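Local coordinates for ABC transporter periplasmic peptide-binding protein (Pseudoalteromonas, PDB 4QFL), which binds dipeptides in the bacterial periplasm, among them Ala-Phe, and probably hands them to an ABC transporter for uptake, at residues V32-A37 with V243-P248; A255-K260 with S274-R279; P446-T451 with A460-P465; T472-T477 with K484-A489; R63-D68 with E77-W82. All coordinates share one frame; numbering follows the deposited sequence.

Contact 1 (V32-A37 with V243-P248); sequences VYCAEA and VYDITP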
# COMPACT_ATOMS: atom_id res chain seq x y z
N VAL A 32 22.76 -2.89 -4.18
CA VAL A 32 22.42 -1.83 -3.23
C VAL A 32 21.22 -1.01 -3.72
O VAL A 32 21.25 -0.40 -4.78
CB VAL A 32 23.61 -0.90 -2.96
CG1 VAL A 32 23.21 0.18 -1.98
CG2 VAL A 32 24.79 -1.70 -2.44
N TYR A 33 20.16 -1.04 -2.92
CA TYR A 33 18.88 -0.43 -3.24
C TYR A 33 18.72 0.81 -2.36
O TYR A 33 18.80 0.73 -1.14
CB TYR A 33 17.77 -1.45 -2.93
CG TYR A 33 16.35 -1.03 -3.25
CD1 TYR A 33 15.65 -0.16 -2.41
CD2 TYR A 33 15.69 -1.55 -4.36
CE1 TYR A 33 14.34 0.20 -2.68
CE2 TYR A 33 14.38 -1.19 -4.64
CZ TYR A 33 13.71 -0.32 -3.80
OH TYR A 33 12.40 0.04 -4.07
N CYS A 34 18.52 1.96 -3.00
CA CYS A 34 18.29 3.22 -2.27
C CYS A 34 16.83 3.36 -1.93
O CYS A 34 16.01 3.63 -2.81
CB CYS A 34 18.70 4.44 -3.11
SG CYS A 34 20.33 5.15 -2.68
N ALA A 35 16.52 3.20 -0.64
CA ALA A 35 15.15 3.20 -0.13
C ALA A 35 14.72 4.54 0.45
O ALA A 35 15.52 5.24 1.09
CB ALA A 35 15.00 2.12 0.91
N GLU A 36 13.46 4.90 0.25
CA GLU A 36 12.98 6.22 0.65
C GLU A 36 12.59 6.33 2.14
O GLU A 36 12.33 7.43 2.63
CB GLU A 36 11.81 6.66 -0.25
CG GLU A 36 10.45 6.01 0.05
CD GLU A 36 10.23 4.70 -0.66
OE1 GLU A 36 11.21 4.11 -1.18
OE2 GLU A 36 9.07 4.24 -0.71
N ALA A 37 12.56 5.22 2.87
CA ALA A 37 12.21 5.29 4.28
C ALA A 37 12.63 4.06 5.06
O ALA A 37 12.88 3.01 4.50
CB ALA A 37 10.72 5.53 4.46
N VAL A 243 21.64 -5.07 -0.03
CA VAL A 243 21.60 -4.06 1.00
C VAL A 243 20.63 -2.96 0.58
O VAL A 243 20.61 -2.56 -0.59
CB VAL A 243 23.00 -3.44 1.26
CG1 VAL A 243 22.98 -2.59 2.52
CG2 VAL A 243 24.06 -4.53 1.36
N TYR A 244 19.81 -2.51 1.52
CA TYR A 244 19.00 -1.31 1.35
C TYR A 244 19.65 -0.14 2.09
O TYR A 244 19.94 -0.22 3.28
CB TYR A 244 17.58 -1.53 1.88
CG TYR A 244 16.78 -2.53 1.10
CD1 TYR A 244 16.92 -3.89 1.34
CD2 TYR A 244 15.89 -2.13 0.13
CE1 TYR A 244 16.20 -4.82 0.63
CE2 TYR A 244 15.17 -3.05 -0.60
CZ TYR A 244 15.32 -4.40 -0.33
OH TYR A 244 14.60 -5.32 -1.04
N ASP A 245 19.87 0.94 1.35
CA ASP A 245 20.46 2.15 1.90
C ASP A 245 19.32 3.11 2.18
O ASP A 245 18.72 3.65 1.27
CB ASP A 245 21.42 2.75 0.87
CG ASP A 245 22.09 4.02 1.34
OD1 ASP A 245 21.57 4.64 2.28
OD2 ASP A 245 23.12 4.41 0.76
N ILE A 246 19.01 3.29 3.46
CA ILE A 246 17.89 4.15 3.83
C ILE A 246 18.23 5.62 3.65
O ILE A 246 18.99 6.19 4.42
CB ILE A 246 17.47 3.91 5.26
CG1 ILE A 246 17.21 2.42 5.48
CG2 ILE A 246 16.24 4.73 5.59
CD1 ILE A 246 16.17 1.86 4.58
N THR A 247 17.66 6.23 2.62
CA THR A 247 17.99 7.60 2.25
C THR A 247 16.71 8.35 1.90
O THR A 247 16.27 8.33 0.76
CB THR A 247 18.91 7.63 1.02
OG1 THR A 247 20.00 6.73 1.20
CG2 THR A 247 19.45 9.03 0.80
N PRO A 248 16.12 9.03 2.89
CA PRO A 248 14.81 9.68 2.70
C PRO A 248 14.82 10.81 1.68
O PRO A 248 13.81 11.06 1.03
CB PRO A 248 14.49 10.22 4.09
CG PRO A 248 15.29 9.38 5.02
CD PRO A 248 16.56 9.08 4.30
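Val32 to Ala35 run beside Val243 to Ile246 as parallel strands in register, their short axes 4.5 Å apart at closest and their directions 30° apart. Tyr33 and Ala35 bond through both N and O: Tyr33 N gives to Val243 O and Ala35 N to Asp245 O, while Asp245 N reaches Tyr33 O at 2.7 Å and Thr247 N reaches Ala35 O at 2.8 Å. The alternate residues Val32 and Cys34 make their backbone bonds to strand 264-266 and Asp263 just before it.

One face carries Tyr33, Ala35, Tyr244 and Ile246. The two tyrosines leave the backbone differently, CG of Tyr33 anti to its N (chi1 -177°) and CG of Tyr244 anti to its carbonyl carbon, and their rings meet obliquely, with planes at 55°. CE2 of Tyr244 lies over the rim of one Tyr33 face, 3.4 Å from Tyr33 CD1, and CD2 of Tyr244 is at 3.2 Å from that same CD1. An alanine at Tyr33 would still touch Tyr244 with CB but would probably open a gap beside CD2 and CE2 and let the Tyr244 ring turn. Further on, Ile246 CD1 lies 3.9 Å from Ala35 CB and also touches Ala37 O.

On the other face Cys34 is disulfide-bonded to Cys262 and Asp245 forms a salt bridge with Lys256. Past the strand, Glu36 pairs with Arg383 of the phenylalanine pocket. Parallel strands brought together from distant parts of the chain, with a pocket beyond their C-terminal ends, are typical of the periplasmic binding-protein fold.

Contact 2 (A255-K260 with S274-R279); sequences AKILTK and SILAQR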
# COMPACT_ATOMS: atom_id res chain seq x y z
N ALA A 255 21.62 11.41 -6.39
CA ALA A 255 23.05 11.59 -6.27
C ALA A 255 23.77 10.25 -6.11
O ALA A 255 24.81 10.01 -6.72
CB ALA A 255 23.37 12.51 -5.11
N LYS A 256 23.19 9.36 -5.30
CA LYS A 256 23.80 8.06 -5.05
C LYS A 256 23.75 7.09 -6.21
O LYS A 256 24.61 6.22 -6.32
CB LYS A 256 23.21 7.41 -3.81
CG LYS A 256 23.64 8.10 -2.54
CD LYS A 256 23.00 7.46 -1.32
CE LYS A 256 23.65 7.97 -0.05
NZ LYS A 256 23.08 7.31 1.14
N ILE A 257 22.76 7.20 -7.08
CA ILE A 257 22.82 6.34 -8.25
C ILE A 257 23.86 6.89 -9.23
O ILE A 257 24.57 6.13 -9.88
CB ILE A 257 21.44 6.14 -8.93
CG1 ILE A 257 21.50 4.95 -9.90
CG2 ILE A 257 20.99 7.40 -9.65
CD1 ILE A 257 20.19 4.65 -10.53
N LEU A 258 23.99 8.20 -9.28
CA LEU A 258 24.99 8.83 -10.15
C LEU A 258 26.43 8.44 -9.78
O LEU A 258 27.25 8.19 -10.65
CB LEU A 258 24.81 10.35 -10.17
CG LEU A 258 23.52 10.81 -10.85
CD1 LEU A 258 23.35 12.32 -10.81
CD2 LEU A 258 23.49 10.31 -12.29
N THR A 259 26.72 8.39 -8.48
CA THR A 259 28.06 8.06 -7.99
C THR A 259 28.22 6.57 -7.87
O THR A 259 29.28 6.09 -7.44
CB THR A 259 28.29 8.63 -6.59
OG1 THR A 259 27.35 8.03 -5.69
CG2 THR A 259 28.12 10.14 -6.59
N LYS A 260 27.17 5.85 -8.22
CA LYS A 260 27.14 4.39 -8.15
C LYS A 260 27.27 3.86 -6.73
O LYS A 260 27.70 2.73 -6.52
CB LYS A 260 28.19 3.79 -9.09
CG LYS A 260 28.05 4.32 -10.51
CD LYS A 260 29.24 4.00 -11.39
CE LYS A 260 29.41 5.06 -12.50
NZ LYS A 260 29.91 6.39 -11.98
N SER A 274 15.15 13.74 -16.31
CA SER A 274 15.88 14.12 -17.52
C SER A 274 17.39 13.91 -17.38
O SER A 274 18.06 13.50 -18.32
CB SER A 274 15.57 15.57 -17.88
OG SER A 274 16.44 16.03 -18.90
N ILE A 275 17.92 14.21 -16.20
CA ILE A 275 19.32 13.94 -15.93
C ILE A 275 19.62 12.45 -16.13
O ILE A 275 20.55 12.09 -16.86
CB ILE A 275 19.69 14.36 -14.48
CG1 ILE A 275 19.74 15.89 -14.37
CG2 ILE A 275 20.99 13.71 -14.04
CD1 ILE A 275 18.36 16.55 -14.29
N LEU A 276 18.82 11.59 -15.49
CA LEU A 276 18.99 10.14 -15.60
C LEU A 276 18.77 9.63 -17.03
O LEU A 276 19.51 8.76 -17.50
CB LEU A 276 18.06 9.43 -14.61
CG LEU A 276 18.13 9.90 -13.15
CD1 LEU A 276 17.19 9.10 -12.29
CD2 LEU A 276 19.54 9.82 -12.59
N ALA A 277 17.78 10.18 -17.73
CA ALA A 277 17.47 9.77 -19.11
C ALA A 277 18.64 9.96 -20.10
O ALA A 277 18.74 9.26 -21.11
CB ALA A 277 16.23 10.49 -19.62
N GLN A 278 19.52 10.90 -19.80
CA GLN A 278 20.67 11.15 -20.67
C GLN A 278 21.84 10.19 -20.41
O GLN A 278 22.66 9.96 -21.30
CB GLN A 278 21.11 12.59 -20.52
CG GLN A 278 20.02 13.57 -20.92
CD GLN A 278 20.42 15.02 -20.72
OE1 GLN A 278 21.57 15.40 -20.96
NE2 GLN A 278 19.48 15.84 -20.26
N ARG A 279 21.91 9.63 -19.21
CA ARG A 279 23.00 8.73 -18.83
C ARG A 279 22.90 7.36 -19.51
O ARG A 279 21.92 6.65 -19.34
CB ARG A 279 23.05 8.55 -17.30
CG ARG A 279 23.00 9.86 -16.51
CD ARG A 279 24.30 10.65 -16.64
NE ARG A 279 25.42 9.88 -16.10
CZ ARG A 279 26.68 10.30 -16.08
NH1 ARG A 279 27.00 11.49 -16.58
NH2 ARG A 279 27.61 9.52 -15.55
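Leu258 and Leu276 face each other with their CD2 methyls, 4.0 Å from Leu258 CD2 to Leu276 CD2, and the two side chains pass at a slant. Leu276 CD2 is shared: on its other contact it meets Ile257 CG2 at 4.1 Å. That branch of Ile257 lies between its backbone N and carbonyl carbon, because CG1 has taken the place anti to N (chi1 -164°).

Leu258 reaches out from the flank of its helix, and its two methyls divide the work. CD1 turns to Ile275 CG2 at 4.2 Å, whereas CD2, besides Leu276, also meets Arg279 CG at 4.3 Å. The Arg279 chain is bent at each of its first three torsions; its CG packs on Leu258 CD2, and the guanidinium meets the same methyl obliquely. Its NH2 comes 5.3 Å from Lys260 NZ, a pairing of like charges that is likely to be mildly unfavourable; Lys260 NZ makes a weak bond to the carbonyl O of Leu258.

Lys260, with a positive phi of 64°, closes helix 250-258 in a Schellman motif. Ile257 and Leu276 both touch Ala511 of strand 500-513, while Leu258 touches Ile282 and Leu276 touches Val284 of strand 282-287. Two short helices joined by aliphatic side chains and laid against strands in this way form part of an outer helical layer of an alpha/beta lobe, as in the periplasmic binding-protein fold.

Contact 3 (P446-T451 with A460-P465); sequences PLLSCT and ANWCNP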
# COMPACT_ATOMS: atom_id res chain seq x y z
N PRO A 446 -10.04 -0.60 1.98
CA PRO A 446 -8.90 -0.22 2.83
C PRO A 446 -8.74 1.28 3.03
O PRO A 446 -7.80 1.71 3.70
CB PRO A 446 -7.67 -0.73 2.05
CG PRO A 446 -8.21 -1.59 0.94
CD PRO A 446 -9.61 -1.09 0.66
N LEU A 447 -9.64 2.08 2.46
CA LEU A 447 -9.44 3.52 2.42
C LEU A 447 -10.54 4.28 3.08
O LEU A 447 -10.30 5.05 4.00
CB LEU A 447 -9.39 3.98 0.97
CG LEU A 447 -8.06 4.50 0.45
CD1 LEU A 447 -6.98 3.46 0.68
CD2 LEU A 447 -8.19 4.85 -1.01
N LEU A 448 -11.76 4.07 2.58
CA LEU A 448 -12.92 4.88 2.95
C LEU A 448 -14.01 4.21 3.80
O LEU A 448 -14.99 4.85 4.18
CB LEU A 448 -13.55 5.48 1.69
CG LEU A 448 -12.76 6.60 1.02
CD1 LEU A 448 -13.42 7.03 -0.26
CD2 LEU A 448 -12.59 7.77 1.96
N SER A 449 -13.85 2.93 4.12
CA SER A 449 -14.87 2.21 4.90
C SER A 449 -14.87 2.61 6.37
O SER A 449 -13.94 3.26 6.84
CB SER A 449 -14.67 0.70 4.77
OG SER A 449 -13.41 0.33 5.30
N CYS A 450 -15.91 2.22 7.08
CA CYS A 450 -15.95 2.46 8.52
C CYS A 450 -14.85 1.69 9.25
O CYS A 450 -14.18 2.24 10.11
CB CYS A 450 -17.32 2.14 9.10
SG CYS A 450 -18.57 3.42 8.69
N THR A 451 -14.66 0.42 8.89
CA THR A 451 -13.57 -0.36 9.46
C THR A 451 -12.21 0.27 9.16
O THR A 451 -11.31 0.25 10.01
CB THR A 451 -13.60 -1.82 9.01
OG1 THR A 451 -13.66 -1.88 7.58
CG2 THR A 451 -14.82 -2.51 9.55
N ALA A 460 -9.71 10.66 5.37
CA ALA A 460 -10.85 11.57 5.41
C ALA A 460 -11.64 11.48 6.73
O ALA A 460 -12.60 12.21 6.95
CB ALA A 460 -11.78 11.31 4.23
N ASN A 461 -11.23 10.56 7.60
CA ASN A 461 -11.89 10.42 8.88
C ASN A 461 -13.40 10.36 8.65
O ASN A 461 -14.16 11.08 9.29
CB ASN A 461 -11.54 11.60 9.77
CG ASN A 461 -11.79 11.34 11.24
OD1 ASN A 461 -12.01 10.19 11.66
ND2 ASN A 461 -11.74 12.40 12.04
N TRP A 462 -13.80 9.51 7.73
CA TRP A 462 -15.16 9.52 7.18
C TRP A 462 -15.82 8.16 7.32
O TRP A 462 -15.51 7.21 6.58
CB TRP A 462 -15.08 9.91 5.70
CG TRP A 462 -16.35 10.20 4.96
CD1 TRP A 462 -17.18 11.28 5.13
CD2 TRP A 462 -16.89 9.44 3.86
NE1 TRP A 462 -18.21 11.22 4.22
CE2 TRP A 462 -18.06 10.11 3.43
CE3 TRP A 462 -16.51 8.26 3.21
CZ2 TRP A 462 -18.84 9.64 2.37
CZ3 TRP A 462 -17.29 7.79 2.16
CH2 TRP A 462 -18.44 8.48 1.75
N CYS A 463 -16.73 8.04 8.27
CA CYS A 463 -17.51 6.82 8.40
C CYS A 463 -18.91 7.07 7.87
O CYS A 463 -19.69 7.79 8.47
CB CYS A 463 -17.55 6.36 9.86
SG CYS A 463 -18.51 4.86 10.11
N ASN A 464 -19.20 6.46 6.72
CA ASN A 464 -20.50 6.60 6.07
C ASN A 464 -21.07 5.20 5.82
O ASN A 464 -20.71 4.53 4.84
CB ASN A 464 -20.36 7.39 4.76
CG ASN A 464 -21.69 7.70 4.11
OD1 ASN A 464 -22.60 6.88 4.10
ND2 ASN A 464 -21.81 8.90 3.55
N PRO A 465 -21.93 4.73 6.72
CA PRO A 465 -22.44 3.36 6.59
C PRO A 465 -23.18 3.13 5.27
O PRO A 465 -23.21 2.02 4.75
CB PRO A 465 -23.39 3.23 7.80
CG PRO A 465 -22.81 4.20 8.83
CD PRO A 465 -22.32 5.37 8.00
O HOH W 1 -17.52 4.89 5.20
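Leu448 O and Asn464 N are bridged by a water, hydrogen-bonded to Leu448 O at 2.7 Å and accepting from Asn464 N at 2.8 Å. It lies beside a disulfide-closed loop, which holds helix 450-454 and ends just before helix 465-475. Leu448 O also faces Trp462 O at 3.4 Å, two acceptors that would probably repel each other; Trp462 O takes a weak bond from Thr453.

The covalent closure is Cys450 SG to Cys463 SG, 2.0 Å, with a chi3 of 96°. The two sulfurs are set differently: SG of Cys450 is anti to its carbonyl carbon, that of Cys463 anti to its N (chi1 179°). Ser449 and Asn464, each next to a cysteine of the disulfide, are N-caps: Ser449 OG bonds Ala452 N and also Ser445 O, and Asn464 OD1 bonds Phe467 N.

On the buried side Leu448 CD2 touches Trp462 CE3 at 4.1 Å, passing the indole at a slant, and Ala460 CB at 4.3 Å. One face of that indole is covered toward its rim by Asn464 CB, and the ring also meets Phe467. Beside the disulfide, Cys450 SG lies 4.3 Å from Pro465 CD.

Contact 4 (T472-T477 with K484-A489); sequences TKALDT and KQYYDA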
# COMPACT_ATOMS: atom_id res chain seq x y z
N THR A 472 -20.28 -3.64 0.69
CA THR A 472 -20.69 -4.97 1.11
C THR A 472 -21.45 -5.71 0.02
O THR A 472 -21.21 -6.89 -0.23
CB THR A 472 -21.56 -4.86 2.35
OG1 THR A 472 -20.79 -4.26 3.39
CG2 THR A 472 -22.03 -6.25 2.79
N LYS A 473 -22.38 -5.01 -0.63
CA LYS A 473 -23.17 -5.62 -1.69
C LYS A 473 -22.28 -6.04 -2.86
O LYS A 473 -22.47 -7.11 -3.44
CB LYS A 473 -24.29 -4.68 -2.12
CG LYS A 473 -25.22 -4.32 -0.97
CD LYS A 473 -26.39 -3.46 -1.42
CE LYS A 473 -27.35 -3.22 -0.26
NZ LYS A 473 -28.61 -2.59 -0.72
N ALA A 474 -21.29 -5.21 -3.18
CA ALA A 474 -20.33 -5.51 -4.23
C ALA A 474 -19.49 -6.74 -3.88
O ALA A 474 -18.96 -7.41 -4.76
CB ALA A 474 -19.42 -4.32 -4.48
N LEU A 475 -19.39 -7.03 -2.59
CA LEU A 475 -18.64 -8.19 -2.14
C LEU A 475 -19.56 -9.40 -1.94
O LEU A 475 -19.09 -10.52 -1.78
CB LEU A 475 -17.90 -7.87 -0.85
CG LEU A 475 -16.79 -6.83 -1.01
CD1 LEU A 475 -16.03 -6.68 0.29
CD2 LEU A 475 -15.84 -7.20 -2.14
N ASP A 476 -20.87 -9.14 -1.97
CA ASP A 476 -21.88 -10.20 -1.81
C ASP A 476 -22.05 -11.04 -3.07
O ASP A 476 -22.77 -12.04 -3.05
CB ASP A 476 -23.24 -9.61 -1.41
CG ASP A 476 -23.30 -9.22 0.06
OD1 ASP A 476 -22.45 -9.71 0.83
OD2 ASP A 476 -24.20 -8.42 0.44
N THR A 477 -21.41 -10.63 -4.17
CA THR A 477 -21.56 -11.33 -5.44
C THR A 477 -20.26 -11.35 -6.23
O THR A 477 -19.46 -10.42 -6.14
CB THR A 477 -22.67 -10.70 -6.29
OG1 THR A 477 -22.69 -11.30 -7.59
CG2 THR A 477 -22.43 -9.21 -6.43
N LYS A 484 -19.76 -3.93 -10.55
CA LYS A 484 -19.53 -2.60 -11.11
C LYS A 484 -20.68 -1.63 -10.87
O LYS A 484 -20.47 -0.43 -10.72
CB LYS A 484 -19.15 -2.66 -12.59
CG LYS A 484 -18.69 -1.30 -13.09
CD LYS A 484 -18.56 -1.25 -14.61
CE LYS A 484 -18.76 0.18 -15.14
NZ LYS A 484 -17.55 1.00 -14.93
N GLN A 485 -21.91 -2.14 -10.83
CA GLN A 485 -23.05 -1.29 -10.49
C GLN A 485 -22.85 -0.63 -9.14
O GLN A 485 -23.03 0.57 -8.97
CB GLN A 485 -24.33 -2.12 -10.44
CG GLN A 485 -24.95 -2.36 -11.78
CD GLN A 485 -26.26 -3.09 -11.66
OE1 GLN A 485 -26.39 -4.03 -10.87
NE2 GLN A 485 -27.26 -2.64 -12.41
N TYR A 486 -22.47 -1.45 -8.17
CA TYR A 486 -22.19 -0.93 -6.84
C TYR A 486 -20.95 -0.04 -6.84
O TYR A 486 -20.96 1.03 -6.24
CB TYR A 486 -22.09 -2.08 -5.84
CG TYR A 486 -23.41 -2.78 -5.67
CD1 TYR A 486 -24.53 -2.07 -5.24
CD2 TYR A 486 -23.56 -4.12 -5.96
CE1 TYR A 486 -25.76 -2.69 -5.09
CE2 TYR A 486 -24.80 -4.75 -5.82
CZ TYR A 486 -25.89 -4.03 -5.38
OH TYR A 486 -27.13 -4.62 -5.23
N TYR A 487 -19.90 -0.47 -7.54
CA TYR A 487 -18.71 0.37 -7.64
C TYR A 487 -19.01 1.66 -8.37
O TYR A 487 -18.42 2.69 -8.06
CB TYR A 487 -17.54 -0.40 -8.26
CG TYR A 487 -17.03 -1.45 -7.33
CD1 TYR A 487 -16.82 -1.17 -5.98
CD2 TYR A 487 -16.80 -2.75 -7.77
CE1 TYR A 487 -16.38 -2.14 -5.10
CE2 TYR A 487 -16.35 -3.73 -6.90
CZ TYR A 487 -16.15 -3.42 -5.56
OH TYR A 487 -15.70 -4.38 -4.69
N ASP A 488 -19.93 1.63 -9.33
CA ASP A 488 -20.37 2.86 -9.97
C ASP A 488 -20.99 3.80 -8.94
O ASP A 488 -20.67 4.99 -8.89
CB ASP A 488 -21.39 2.58 -11.08
CG ASP A 488 -20.76 2.00 -12.32
OD1 ASP A 488 -19.53 2.10 -12.45
OD2 ASP A 488 -21.48 1.45 -13.17
N ALA A 489 -21.89 3.27 -8.13
CA ALA A 489 -22.59 4.10 -7.17
C ALA A 489 -21.59 4.64 -6.16
O ALA A 489 -21.73 5.76 -5.66
CB ALA A 489 -23.71 3.30 -6.48
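Tyr486 lies over Lys473 and Ala474 where helix 465-475 turns back into helix 480-497, a helical hairpin in which Ala474 CA and Tyr486 CA come within 5.6 Å. Its CB meets Ala474 CB at 3.7 Å, so the small side chain lets the helices approach closely. From there CG stands anti to the carbonyl carbon (chi1 -66°), and the ring lies across Lys473. CD2 comes near Ala474 N at 3.8 Å. At the ring centre Lys473 CB sits over one face, 10° off the normal, in a CH-pi contact. CE1 and CZ then meet Lys473 CD, the nearer at 3.8 Å from CE1, and the hydroxyl OH reaches the same CD. The extended lysine chain thus crosses the tyrosine at about a right angle.

Ala474 CB is covered a second time, by one face of the next tyrosine, Tyr487. Here the methyl is displaced toward the rim, 3.6 Å from Tyr487 CZ, again as CH-pi. The Tyr487 ring also lies nearly parallel to that of Phe444, and its hydroxyl is hydrogen-bonded to Arg483. Leu475, crossing it at about a right angle, brings CD2 to 3.8 Å from Tyr487 OH.

Contact 5 (R63-D68 with E77-W82); sequences RLISID and ELATDW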
# COMPACT_ATOMS: atom_id res chain seq x y z
N ARG A 63 3.80 -15.76 -0.26
CA ARG A 63 2.38 -15.86 0.05
C ARG A 63 1.89 -17.22 -0.38
O ARG A 63 2.63 -18.01 -0.96
CB ARG A 63 1.59 -14.79 -0.71
CG ARG A 63 1.95 -13.35 -0.35
CD ARG A 63 1.62 -12.39 -1.50
NE ARG A 63 2.53 -12.61 -2.63
CZ ARG A 63 2.48 -11.95 -3.78
NH1 ARG A 63 1.56 -11.01 -3.97
NH2 ARG A 63 3.35 -12.23 -4.74
N LEU A 64 0.62 -17.49 -0.09
CA LEU A 64 -0.04 -18.68 -0.60
C LEU A 64 -0.20 -18.59 -2.11
O LEU A 64 0.04 -19.55 -2.84
CB LEU A 64 -1.42 -18.80 0.06
CG LEU A 64 -1.38 -19.10 1.55
CD1 LEU A 64 -2.78 -19.07 2.14
CD2 LEU A 64 -0.71 -20.45 1.78
N ILE A 65 -0.63 -17.43 -2.57
CA ILE A 65 -0.89 -17.19 -3.98
C ILE A 65 -0.51 -15.76 -4.33
O ILE A 65 -0.31 -14.91 -3.44
CB ILE A 65 -2.37 -17.34 -4.31
CG1 ILE A 65 -3.22 -16.54 -3.33
CG2 ILE A 65 -2.77 -18.78 -4.28
CD1 ILE A 65 -4.65 -16.38 -3.75
N SER A 66 -0.41 -15.51 -5.63
CA SER A 66 -0.20 -14.16 -6.13
C SER A 66 -1.19 -13.88 -7.25
O SER A 66 -2.02 -14.72 -7.59
CB SER A 66 1.25 -13.97 -6.60
OG SER A 66 1.59 -14.87 -7.65
N ILE A 67 -1.11 -12.69 -7.83
CA ILE A 67 -1.97 -12.33 -8.95
C ILE A 67 -1.10 -12.00 -10.16
O ILE A 67 -0.22 -11.14 -10.10
CB ILE A 67 -2.83 -11.12 -8.60
CG1 ILE A 67 -3.73 -11.47 -7.42
CG2 ILE A 67 -3.64 -10.68 -9.81
CD1 ILE A 67 -4.47 -10.30 -6.81
N ASP A 68 -1.32 -12.70 -11.26
CA ASP A 68 -0.54 -12.42 -12.45
C ASP A 68 -0.79 -10.97 -12.88
O ASP A 68 -1.94 -10.55 -12.94
CB ASP A 68 -0.90 -13.39 -13.56
CG ASP A 68 0.08 -13.34 -14.70
OD1 ASP A 68 -0.03 -12.44 -15.54
OD2 ASP A 68 0.99 -14.19 -14.74
N GLU A 77 1.66 -19.95 -5.13
CA GLU A 77 2.93 -19.68 -4.49
C GLU A 77 3.30 -20.76 -3.50
O GLU A 77 3.93 -21.74 -3.88
CB GLU A 77 2.92 -18.34 -3.76
CG GLU A 77 2.86 -17.12 -4.68
CD GLU A 77 3.97 -17.09 -5.72
OE1 GLU A 77 5.05 -17.69 -5.48
OE2 GLU A 77 3.77 -16.46 -6.78
N LEU A 78 2.89 -20.59 -2.24
CA LEU A 78 3.10 -21.64 -1.23
C LEU A 78 1.89 -22.56 -1.25
O LEU A 78 1.94 -23.68 -0.73
CB LEU A 78 3.28 -21.06 0.18
CG LEU A 78 4.64 -20.47 0.51
CD1 LEU A 78 4.62 -19.94 1.92
CD2 LEU A 78 5.74 -21.50 0.33
N ALA A 79 0.79 -22.08 -1.84
CA ALA A 79 -0.38 -22.91 -2.10
C ALA A 79 -0.30 -23.43 -3.52
O ALA A 79 -0.01 -22.67 -4.43
CB ALA A 79 -1.65 -22.11 -1.92
N THR A 80 -0.59 -24.72 -3.70
CA THR A 80 -0.50 -25.39 -5.00
C THR A 80 -1.85 -25.45 -5.68
O THR A 80 -1.95 -25.59 -6.91
CB THR A 80 -0.00 -26.83 -4.86
OG1 THR A 80 -0.78 -27.49 -3.86
CG2 THR A 80 1.46 -26.86 -4.45
N ASP A 81 -2.89 -25.37 -4.87
CA ASP A 81 -4.26 -25.44 -5.37
C ASP A 81 -5.16 -24.71 -4.39
O ASP A 81 -4.84 -24.62 -3.20
CB ASP A 81 -4.69 -26.89 -5.55
CG ASP A 81 -6.09 -27.02 -6.14
OD1 ASP A 81 -6.40 -26.26 -7.08
OD2 ASP A 81 -6.87 -27.85 -5.64
N TRP A 82 -6.28 -24.20 -4.89
CA TRP A 82 -7.27 -23.50 -4.06
C TRP A 82 -8.68 -23.73 -4.60
O TRP A 82 -8.88 -23.83 -5.81
CB TRP A 82 -6.98 -22.00 -3.97
CG TRP A 82 -6.64 -21.36 -5.30
CD1 TRP A 82 -7.48 -20.66 -6.11
CD2 TRP A 82 -5.36 -21.38 -5.95
NE1 TRP A 82 -6.81 -20.24 -7.23
CE2 TRP A 82 -5.50 -20.66 -7.16
CE3 TRP A 82 -4.11 -21.92 -5.63
CZ2 TRP A 82 -4.46 -20.48 -8.05
CZ3 TRP A 82 -3.07 -21.75 -6.52
CH2 TRP A 82 -3.25 -21.03 -7.72
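Leu64 O is gripped by two backbone donors of one short stretch, Glu77 N and Ala79 N. Ala79 N lies in the carbonyl plane on a lone pair at 2.8 Å from Leu64 O, whereas Glu77 N, equally near, is tilted 35° from that plane. The tight turn of residues 77-79 round one oxygen brings Ala79 CB against Leu64 CB at 3.9 Å.

Glu77 bends back at chi2 (-55°), which turns CD toward Ser66. Ser66 OG gives a hydrogen bond of 2.8 Å to Glu77 OE2, on the anti lone pair of that oxygen, while OE1 forms a salt bridge with Lys234. Arg63 NH1 is hydrogen-bonded to Ala179 O; its NH2, 4.7 Å from Glu77 OE2, would probably help to hold the carboxylate ionised. An alanine at Glu77 would probably leave Ser66 OG without its acceptor and Lys234 without its counter-charge.

The contact joins the hairpin of strands 65-67 and 74-76 to the edge strand 79-84 of a separate four-stranded antiparallel sheet. The chain turns a corner at Thr80, where Thr80 and Asp81 both face Thr94 in a classic beta bulge.

Beyond the corner Trp82 returns to the hairpin. Ile65 CG2 sits over one face of its six-membered ring, 19° off the normal and 3.7 Å from Trp82 CE3, a CH-pi contact. The same methyl lies 4.2 Å from Ala79 CB, and Leu175 touches both Ile65 and Trp82.

Contacts 1 and 2, with centres about 16 Å apart, are the two that touch, joined by the salt bridge of Lys256 NZ on helix 250-258 with Asp245 OD2 of the preceding strand, 2.9 Å. Contacts 3 and 4 form a second neighbouring pair, centres also about 16 Å apart but nearest atoms about 7 Å, linked by helix 465-475. The pairs lie on opposite sides of the chain's centre, contacts 1 and 3 being about 33 Å apart between centres. Contact 5 is nested within the loop that contact 1 closes. The bound phenylalanine is about 6 Å from the Glu36 side chain of contact 1 and about 10 Å from that of Leu448 in contact 3, while the Arg63 side chain is about 12 Å from the alanine.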